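Local coordinates for protein p-nitrophenyl phosphatase (Pho2) (Archaeoglobus fulgidus, PDB 3QGM) that probably hydrolyses phosphate esters as a metal-dependent phosphatase of the haloacid dehalogenase (HAD) superfamily, and binds a calcium ion, at residues Y147-P152 with M168-L173; F83-K88 with A108-V113; L230-V235 with D253-S258. All coordinates share one frame; numbering follows the deposited sequence.

Contact 1 of 3, residues Y147-P152 with M168-L173; sequences YIATNP and MIIGAL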
loop_
_atom_site.group_PDB
_atom_site.type_symbol
_atom_site.label_atom_id
_atom_site.label_comp_id
_atom_site.label_asym_id
_atom_site.label_seq_id
_atom_site.Cartn_x
_atom_site.Cartn_y
_atom_site.Cartn_z
ATOM N N TYR A 147 -8.280 -10.394 10.941
ATOM C CA TYR A 147 -7.728 -9.139 10.514
ATOM C C TYR A 147 -8.844 -8.100 10.542
ATOM O O TYR A 147 -9.792 -8.152 9.769
ATOM C CB TYR A 147 -7.082 -9.372 9.131
ATOM C CG TYR A 147 -6.674 -8.168 8.310
ATOM C CD1 TYR A 147 -6.552 -6.894 8.862
ATOM C CD2 TYR A 147 -6.368 -8.337 6.972
ATOM C CE1 TYR A 147 -6.176 -5.802 8.074
ATOM C CE2 TYR A 147 -5.998 -7.259 6.167
ATOM C CZ TYR A 147 -5.890 -5.998 6.720
ATOM O OH TYR A 147 -5.554 -4.955 5.892
ATOM N N ILE A 148 -8.721 -7.162 11.476
ATOM C CA ILE A 148 -9.669 -6.096 11.628
ATOM C C ILE A 148 -9.040 -4.741 11.300
ATOM O O ILE A 148 -7.912 -4.438 11.714
ATOM C CB ILE A 148 -10.175 -6.009 13.083
ATOM C CG1 ILE A 148 -10.427 -7.416 13.630
ATOM C CG2 ILE A 148 -11.466 -5.173 13.097
ATOM C CD1 ILE A 148 -11.644 -8.068 13.045
ATOM N N ALA A 149 -9.782 -3.908 10.620
ATOM C CA ALA A 149 -9.341 -2.530 10.390
ATOM C C ALA A 149 -10.328 -1.561 11.056
ATOM O O ALA A 149 -11.534 -1.767 11.054
ATOM C CB ALA A 149 -9.199 -2.235 8.902
ATOM N N THR A 150 -9.780 -0.506 11.634
ATOM C CA THR A 150 -10.550 0.503 12.316
ATOM C C THR A 150 -11.475 1.249 11.370
ATOM O O THR A 150 -12.648 1.524 11.682
ATOM C CB THR A 150 -9.581 1.504 13.016
ATOM O OG1 THR A 150 -8.617 1.999 12.064
ATOM C CG2 THR A 150 -8.815 0.827 14.174
ATOM N N ASN A 151 -10.955 1.569 10.197
ATOM C CA ASN A 151 -11.689 2.376 9.239
ATOM C C ASN A 151 -11.066 2.207 7.836
ATOM O O ASN A 151 -9.889 1.829 7.746
ATOM C CB ASN A 151 -11.655 3.863 9.656
ATOM C CG ASN A 151 -10.285 4.460 9.597
ATOM O OD1 ASN A 151 -9.381 4.028 10.319
ATOM N ND2 ASN A 151 -10.129 5.530 8.808
ATOM N N PRO A 152 -11.842 2.461 6.759
ATOM C CA PRO A 152 -11.283 2.268 5.404
ATOM C C PRO A 152 -10.681 3.478 4.725
ATOM O O PRO A 152 -10.143 3.324 3.624
ATOM C CB PRO A 152 -12.478 1.822 4.578
ATOM C CG PRO A 152 -13.717 2.456 5.322
ATOM C CD PRO A 152 -13.301 2.645 6.765
HETATM N N MSE A 168 -4.184 3.223 3.517
HETATM C CA MSE A 168 -2.867 3.004 3.024
HETATM C C MSE A 168 -2.301 1.645 3.449
HETATM O O MSE A 168 -1.674 0.932 2.618
HETATM C CB MSE A 168 -1.925 4.088 3.465
HETATM C CG MSE A 168 -0.676 4.003 2.663
HETATM SE SE MSE A 168 0.589 3.060 3.697
HETATM C CE MSE A 168 1.179 4.779 4.414
ATOM N N ILE A 169 -2.494 1.304 4.723
ATOM C CA ILE A 169 -1.964 0.059 5.265
ATOM C C ILE A 169 -2.825 -1.078 4.672
ATOM O O ILE A 169 -2.317 -2.076 4.201
ATOM C CB ILE A 169 -1.953 0.023 6.818
ATOM C CG1 ILE A 169 -1.015 1.121 7.375
ATOM C CG2 ILE A 169 -1.524 -1.351 7.294
ATOM C CD1 ILE A 169 -1.140 1.384 8.847
ATOM N N ILE A 170 -4.130 -0.880 4.584
ATOM C CA ILE A 170 -4.973 -1.881 3.941
ATOM C C ILE A 170 -4.565 -2.197 2.526
ATOM O O ILE A 170 -4.552 -3.357 2.122
ATOM C CB ILE A 170 -6.469 -1.491 3.978
ATOM C CG1 ILE A 170 -6.947 -1.422 5.429
ATOM C CG2 ILE A 170 -7.306 -2.519 3.192
ATOM C CD1 ILE A 170 -8.188 -0.517 5.671
ATOM N N GLY A 171 -4.289 -1.157 1.759
ATOM C CA GLY A 171 -3.892 -1.307 0.389
ATOM C C GLY A 171 -2.546 -1.993 0.250
ATOM O O GLY A 171 -2.365 -2.872 -0.615
ATOM N N ALA A 172 -1.605 -1.616 1.110
ATOM C CA ALA A 172 -0.291 -2.279 1.107
ATOM C C ALA A 172 -0.430 -3.786 1.358
ATOM O O ALA A 172 0.094 -4.573 0.622
ATOM C CB ALA A 172 0.642 -1.643 2.116
ATOM N N LEU A 173 -1.170 -4.166 2.391
ATOM C CA LEU A 173 -1.341 -5.559 2.766
ATOM C C LEU A 173 -2.090 -6.340 1.698
ATOM O O LEU A 173 -1.689 -7.449 1.353
ATOM C CB LEU A 173 -2.063 -5.648 4.106
ATOM C CG LEU A 173 -1.273 -5.134 5.299
ATOM C CD1 LEU A 173 -2.159 -5.195 6.537
ATOM C CD2 LEU A 173 0.061 -5.948 5.452
HETATM O O HOH W 1 -5.682 -5.498 3.369
#
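Ile170 and Tyr147 bury the most surface here, and they meet at the tyrosine's hydroxyl tip. With CG anti to the backbone N (chi1 167°), the phenol reaches from the strand to the helix, so that Tyr147 OH lies 3.7 Å from Ile170 CA and 3.8 Å from Ile170 CG1. Leu173, one turn further along the helix, adds its CD1 methyl at 3.5 Å from Tyr147 OH, crossing the phenol obliquely. A water in the plane of the ring, at its edge, accepts from Tyr147 OH at 2.6 Å and donates to Ile170 O at 2.7 Å, tying the phenol to the helix backbone. Strand 146-149 belongs to the five-stranded parallel sheet, probably that of the cap domain of this HAD-type protein, and helix 167-177 packs over it; the two local axes approach to 10.6 Å, and their N-to-C directions are 148° apart, closer to antiparallel than to parallel. Beyond the phenol, the CD1 methyl of Ile170 meets Ala149 CB at 3.8 Å and Asn151 O at 3.6 Å, a buried carbonyl without a polar partner in the model. An alanine at Ile170 would probably open a gap beside Ala149 and leave the tyrosine tip less firmly packed. Ile170 also packs on Trp175 of the second subunit.

Contact 2 of 3, residues F83-K88 with A108-V113; sequences FIAREK and AGLEIV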
loop_
_atom_site.group_PDB
_atom_site.type_symbol
_atom_site.label_atom_id
_atom_site.label_comp_id
_atom_site.label_asym_id
_atom_site.label_seq_id
_atom_site.Cartn_x
_atom_site.Cartn_y
_atom_site.Cartn_z
ATOM N N PHE A 83 -15.633 -4.562 19.630
ATOM C CA PHE A 83 -15.945 -5.616 18.675
ATOM C C PHE A 83 -15.064 -6.872 18.925
ATOM O O PHE A 83 -15.533 -7.988 18.966
ATOM C CB PHE A 83 -15.793 -5.088 17.221
ATOM C CG PHE A 83 -16.081 -6.121 16.181
ATOM C CD1 PHE A 83 -17.349 -6.240 15.633
ATOM C CD2 PHE A 83 -15.104 -7.030 15.801
ATOM C CE1 PHE A 83 -17.635 -7.271 14.697
ATOM C CE2 PHE A 83 -15.359 -8.031 14.873
ATOM C CZ PHE A 83 -16.632 -8.166 14.332
ATOM N N ILE A 84 -13.768 -6.690 19.087
ATOM C CA ILE A 84 -12.901 -7.820 19.302
ATOM C C ILE A 84 -13.169 -8.524 20.642
ATOM O O ILE A 84 -13.207 -9.756 20.725
ATOM C CB ILE A 84 -11.439 -7.387 19.173
ATOM C CG1 ILE A 84 -11.230 -6.827 17.751
ATOM C CG2 ILE A 84 -10.527 -8.549 19.482
ATOM C CD1 ILE A 84 -9.817 -6.285 17.399
ATOM N N ALA A 85 -13.287 -7.714 21.676
ATOM C CA ALA A 85 -13.433 -8.175 23.048
ATOM C C ALA A 85 -14.702 -9.029 23.209
ATOM O O ALA A 85 -14.709 -10.053 23.936
ATOM C CB ALA A 85 -13.490 -6.967 23.946
ATOM N N ARG A 86 -15.778 -8.594 22.557
ATOM C CA ARG A 86 -17.030 -9.360 22.541
ATOM C C ARG A 86 -16.856 -10.693 21.856
ATOM O O ARG A 86 -17.343 -11.708 22.314
ATOM C CB ARG A 86 -18.107 -8.593 21.823
ATOM C CG ARG A 86 -18.586 -7.490 22.656
ATOM C CD ARG A 86 -19.506 -6.658 21.894
ATOM N NE ARG A 86 -19.707 -5.379 22.547
ATOM C CZ ARG A 86 -20.303 -4.356 21.957
ATOM N NH1 ARG A 86 -20.725 -4.466 20.698
ATOM N NH2 ARG A 86 -20.473 -3.225 22.625
ATOM N N GLU A 87 -16.144 -10.662 20.739
ATOM C CA GLU A 87 -15.849 -11.860 20.004
ATOM C C GLU A 87 -14.952 -12.812 20.787
ATOM O O GLU A 87 -15.115 -14.013 20.716
ATOM C CB GLU A 87 -15.115 -11.471 18.703
ATOM C CG GLU A 87 -15.726 -12.025 17.517
ATOM C CD GLU A 87 -15.008 -11.623 16.249
ATOM O OE1 GLU A 87 -13.762 -11.634 16.191
ATOM O OE2 GLU A 87 -15.738 -11.336 15.301
ATOM N N LYS A 88 -13.948 -12.260 21.462
ATOM C CA LYS A 88 -12.952 -13.065 22.137
ATOM C C LYS A 88 -12.360 -12.342 23.318
ATOM O O LYS A 88 -11.373 -11.606 23.195
ATOM C CB LYS A 88 -11.857 -13.568 21.194
ATOM C CG LYS A 88 -10.887 -14.471 21.924
ATOM C CD LYS A 88 -10.353 -15.651 21.144
ATOM C CE LYS A 88 -9.369 -16.403 22.054
ATOM N NZ LYS A 88 -8.564 -17.442 21.329
ATOM N N ALA A 108 -10.517 -2.280 26.641
ATOM C CA ALA A 108 -11.490 -3.352 26.419
ATOM C C ALA A 108 -11.035 -4.699 26.961
ATOM O O ALA A 108 -11.699 -5.709 26.725
ATOM C CB ALA A 108 -11.850 -3.458 24.942
ATOM N N GLY A 109 -9.917 -4.737 27.696
ATOM C CA GLY A 109 -9.454 -6.018 28.295
ATOM C C GLY A 109 -8.576 -6.865 27.364
ATOM O O GLY A 109 -8.226 -7.983 27.706
ATOM N N LEU A 110 -8.219 -6.341 26.184
ATOM C CA LEU A 110 -7.372 -7.101 25.257
ATOM C C LEU A 110 -5.898 -7.079 25.684
ATOM O O LEU A 110 -5.463 -6.201 26.406
ATOM C CB LEU A 110 -7.527 -6.610 23.820
ATOM C CG LEU A 110 -8.991 -6.616 23.324
ATOM C CD1 LEU A 110 -9.214 -5.864 21.985
ATOM C CD2 LEU A 110 -9.593 -8.061 23.319
ATOM N N GLU A 111 -5.133 -8.050 25.215
ATOM C CA GLU A 111 -3.725 -8.165 25.562
ATOM C C GLU A 111 -2.862 -7.855 24.346
ATOM O O GLU A 111 -2.976 -8.545 23.324
ATOM C CB GLU A 111 -3.441 -9.596 26.033
ATOM C CG GLU A 111 -1.988 -9.859 26.440
ATOM C CD GLU A 111 -1.702 -11.310 26.874
ATOM O OE1 GLU A 111 -2.638 -12.129 26.969
ATOM O OE2 GLU A 111 -0.517 -11.638 27.093
ATOM N N ILE A 112 -1.986 -6.858 24.469
ATOM C CA ILE A 112 -1.130 -6.429 23.387
ATOM C C ILE A 112 0.113 -7.292 23.312
ATOM O O ILE A 112 0.911 -7.337 24.255
ATOM C CB ILE A 112 -0.715 -4.960 23.501
ATOM C CG1 ILE A 112 -1.922 -4.041 23.759
ATOM C CG2 ILE A 112 0.026 -4.485 22.206
ATOM C CD1 ILE A 112 -2.926 -4.041 22.646
ATOM N N VAL A 113 0.300 -7.998 22.194
ATOM C CA VAL A 113 1.427 -8.901 22.078
ATOM C C VAL A 113 2.215 -8.668 20.785
ATOM O O VAL A 113 1.857 -7.825 19.935
ATOM C CB VAL A 113 0.934 -10.371 22.172
ATOM C CG1 VAL A 113 0.255 -10.598 23.547
ATOM C CG2 VAL A 113 -0.043 -10.698 21.022
#
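Leu110 reaches helix 76-87 with both of its methyls. Its CG stands anti to the carbonyl carbon (chi1 -55°), and the fork that follows spreads over the helix. The CD1 branch lies against Ile84, 3.9 Å from both CB and CG2, and the two side chains cross at about a right angle. The CD2 branch lies over the helix backbone, 3.9 Å from Ala85 CA and 4.0 Å from Lys88 O, while still touching Ile84 CG2, so that one leucine spans the last turn of the helix. Ile84 presents CG2 rather than its longer branch: with CG1 anti to the carbonyl carbon (chi1 -60°), its CD1 reaches Ile148 of strand 146-149, and the side chain also touches Val122 of strand 120-123. The contact thus joins the C-terminal end of one helix to the loop leading into edge strand 111-112 of the five-stranded parallel sheet. That loop begins with a Schellman motif closing helix 99-107, in which Leu110 N bonds to Leu105 O and Gly109 N to Arg106 O. Gly109 is its C-prime residue at phi 87°, where a CB would collide with the carbonyl oxygen of Ala108. The turn also sets Ala108 beside the helix: Ala85 CB sits 3.5 Å from Ala108 O and 4.0 Å from Ala108 CB. With only methyls on both sides at this point, the two backbones come close, 6.2 Å between the CA atoms of Ala85 and Ala108. Lys88, the first residue beyond the helix, contributes through its backbone, while its side chain runs off to a salt bridge with Glu119.

Contact 3 of 3, residues L230-V235 with D253-S258; sequences LVLTGV and DYVFNS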
loop_
_atom_site.group_PDB
_atom_site.type_symbol
_atom_site.label_atom_id
_atom_site.label_comp_id
_atom_site.label_asym_id
_atom_site.label_seq_id
_atom_site.Cartn_x
_atom_site.Cartn_y
_atom_site.Cartn_z
ATOM N N LEU A 230 -27.049 15.254 4.183
ATOM C CA LEU A 230 -25.726 15.785 3.911
ATOM C C LEU A 230 -25.700 17.270 4.268
ATOM O O LEU A 230 -26.585 18.051 3.875
ATOM C CB LEU A 230 -25.359 15.600 2.430
ATOM C CG LEU A 230 -23.950 16.092 2.059
ATOM C CD1 LEU A 230 -22.853 15.105 2.518
ATOM C CD2 LEU A 230 -23.864 16.275 0.556
ATOM N N VAL A 231 -24.675 17.666 5.009
ATOM C CA VAL A 231 -24.463 19.076 5.294
ATOM C C VAL A 231 -23.251 19.554 4.546
ATOM O O VAL A 231 -22.383 18.769 4.163
ATOM C CB VAL A 231 -24.323 19.406 6.801
ATOM C CG1 VAL A 231 -25.645 19.144 7.514
ATOM C CG2 VAL A 231 -23.135 18.650 7.433
ATOM N N LEU A 232 -23.187 20.863 4.377
ATOM C CA LEU A 232 -22.204 21.478 3.496
ATOM C C LEU A 232 -21.161 22.319 4.276
ATOM O O LEU A 232 -20.486 23.157 3.695
ATOM C CB LEU A 232 -22.948 22.310 2.430
ATOM C CG LEU A 232 -23.953 21.539 1.556
ATOM C CD1 LEU A 232 -24.621 22.477 0.569
ATOM C CD2 LEU A 232 -23.315 20.341 0.807
ATOM N N THR A 233 -21.016 22.043 5.561
ATOM C CA THR A 233 -20.012 22.697 6.410
ATOM C C THR A 233 -18.621 22.045 6.347
ATOM O O THR A 233 -17.698 22.586 6.909
ATOM C CB THR A 233 -20.465 22.775 7.887
ATOM O OG1 THR A 233 -21.095 21.543 8.280
ATOM C CG2 THR A 233 -21.439 23.972 8.078
ATOM N N GLY A 234 -18.458 20.936 5.602
ATOM C CA GLY A 234 -17.202 20.182 5.595
ATOM C C GLY A 234 -16.771 19.828 4.180
ATOM O O GLY A 234 -16.789 20.692 3.314
ATOM N N VAL A 235 -16.408 18.567 3.941
ATOM C CA VAL A 235 -15.846 18.125 2.650
ATOM C C VAL A 235 -16.765 18.453 1.413
ATOM O O VAL A 235 -16.279 18.812 0.322
ATOM C CB VAL A 235 -15.506 16.596 2.732
ATOM C CG1 VAL A 235 -15.216 16.002 1.387
ATOM C CG2 VAL A 235 -14.330 16.311 3.727
ATOM N N ASP A 253 -30.927 11.842 1.132
ATOM C CA ASP A 253 -32.337 12.211 1.189
ATOM C C ASP A 253 -32.547 13.734 1.336
ATOM O O ASP A 253 -33.519 14.278 0.801
ATOM C CB ASP A 253 -33.032 11.452 2.315
ATOM C CG ASP A 253 -32.987 9.955 2.106
ATOM O OD1 ASP A 253 -33.302 9.503 0.988
ATOM O OD2 ASP A 253 -32.603 9.219 3.018
ATOM N N TYR A 254 -31.641 14.402 2.069
ATOM C CA TYR A 254 -31.702 15.849 2.289
ATOM C C TYR A 254 -30.300 16.501 2.222
ATOM O O TYR A 254 -29.314 15.900 2.587
ATOM C CB TYR A 254 -32.306 16.142 3.657
ATOM C CG TYR A 254 -33.618 15.475 3.919
ATOM C CD1 TYR A 254 -34.817 16.100 3.572
ATOM C CD2 TYR A 254 -33.681 14.223 4.536
ATOM C CE1 TYR A 254 -36.040 15.492 3.808
ATOM C CE2 TYR A 254 -34.886 13.614 4.785
ATOM C CZ TYR A 254 -36.065 14.247 4.416
ATOM O OH TYR A 254 -37.275 13.640 4.660
ATOM N N VAL A 255 -30.239 17.746 1.771
ATOM C CA VAL A 255 -29.019 18.536 1.817
ATOM C C VAL A 255 -29.321 19.835 2.551
ATOM O O VAL A 255 -30.319 20.476 2.258
ATOM C CB VAL A 255 -28.534 18.903 0.414
ATOM C CG1 VAL A 255 -27.185 19.645 0.491
ATOM C CG2 VAL A 255 -28.430 17.655 -0.456
ATOM N N PHE A 256 -28.467 20.203 3.506
ATOM C CA PHE A 256 -28.591 21.448 4.240
ATOM C C PHE A 256 -27.220 22.081 4.318
ATOM O O PHE A 256 -26.211 21.385 4.317
ATOM C CB PHE A 256 -29.108 21.232 5.662
ATOM C CG PHE A 256 -30.518 20.837 5.735
ATOM C CD1 PHE A 256 -31.523 21.771 5.490
ATOM C CD2 PHE A 256 -30.864 19.529 6.031
ATOM C CE1 PHE A 256 -32.843 21.406 5.535
ATOM C CE2 PHE A 256 -32.177 19.152 6.095
ATOM C CZ PHE A 256 -33.179 20.083 5.828
ATOM N N ASN A 257 -27.194 23.401 4.419
ATOM C CA ASN A 257 -25.947 24.120 4.536
ATOM C C ASN A 257 -25.208 23.677 5.802
ATOM O O ASN A 257 -24.032 23.407 5.754
ATOM C CB ASN A 257 -26.197 25.645 4.518
ATOM C CG ASN A 257 -26.311 26.201 3.092
ATOM O OD1 ASN A 257 -25.666 25.701 2.171
ATOM N ND2 ASN A 257 -27.094 27.259 2.920
ATOM N N SER A 258 -25.927 23.590 6.910
ATOM C CA SER A 258 -25.339 23.176 8.170
ATOM C C SER A 258 -26.377 22.453 9.013
ATOM O O SER A 258 -27.570 22.463 8.693
ATOM C CB SER A 258 -24.858 24.418 8.952
ATOM O OG SER A 258 -25.978 25.158 9.352
#
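The CG of Leu232, anti to the carbonyl carbon (chi1 -58°), and the CG1 of Val255, anti to the backbone N (chi1 -176°), bring Leu232 CD1 and Val255 CG1 to 3.8 Å, the two side chains meeting obliquely. Leu232 lies just past the end of its strand, in a parallel pair closing a beta-alpha-beta unit, strand 227-231, helix 241-248 and strand 254-256, at the edge of the six-stranded sheet of the HAD core. Leu230 bridges Val255 and Val231 bridges Phe256. Leu230 N donates to Tyr254 O at 2.8 Å, and Phe256 N returns the bond to Leu230 O at 2.9 Å, both nearly straight. The pairing then frays: Leu232 N bonds to Asn257 O at 3.0 Å, bent to 142° at the hydrogen, with the donor lying above the carbonyl plane. On the face bearing Val231 and Phe256, Val231 CG1 reaches Ser258 C at 3.7 Å; the Val231 side chain also lies about 5 Å from that of Asp212, a ligand of the calcium ion. Thr233 OG1 turns to Gly17 O in the neighbouring loop, whereas its CG2 methyl rests 3.6 Å from Ser258 CB, the N-cap residue of helix 259-264.

Overall arrangement
Along the chain the contacts come in series: contact 2 closes before contact 1 opens, and contact 1 before contact 3. Contacts 1 and 2 both build on the five-stranded parallel sheet, centres about 18 Å apart, and touch where Ile148 packs on Ile84 and Phe83 of helix 76-87. Contact 3 belongs to the six-stranded sheet, across the chain's centre, about 28 Å from contact 1 and 36 Å from contact 2 between centres. Contacts 1 and 2 thus probably lie in the cap and contact 3 in the core, as in HAD phosphatases. Contact 3 borders the calcium site of Asp14, Asp16 and Asp212, whereas the Asn151 side chain of contact 1 stays about 11 Å from the ion.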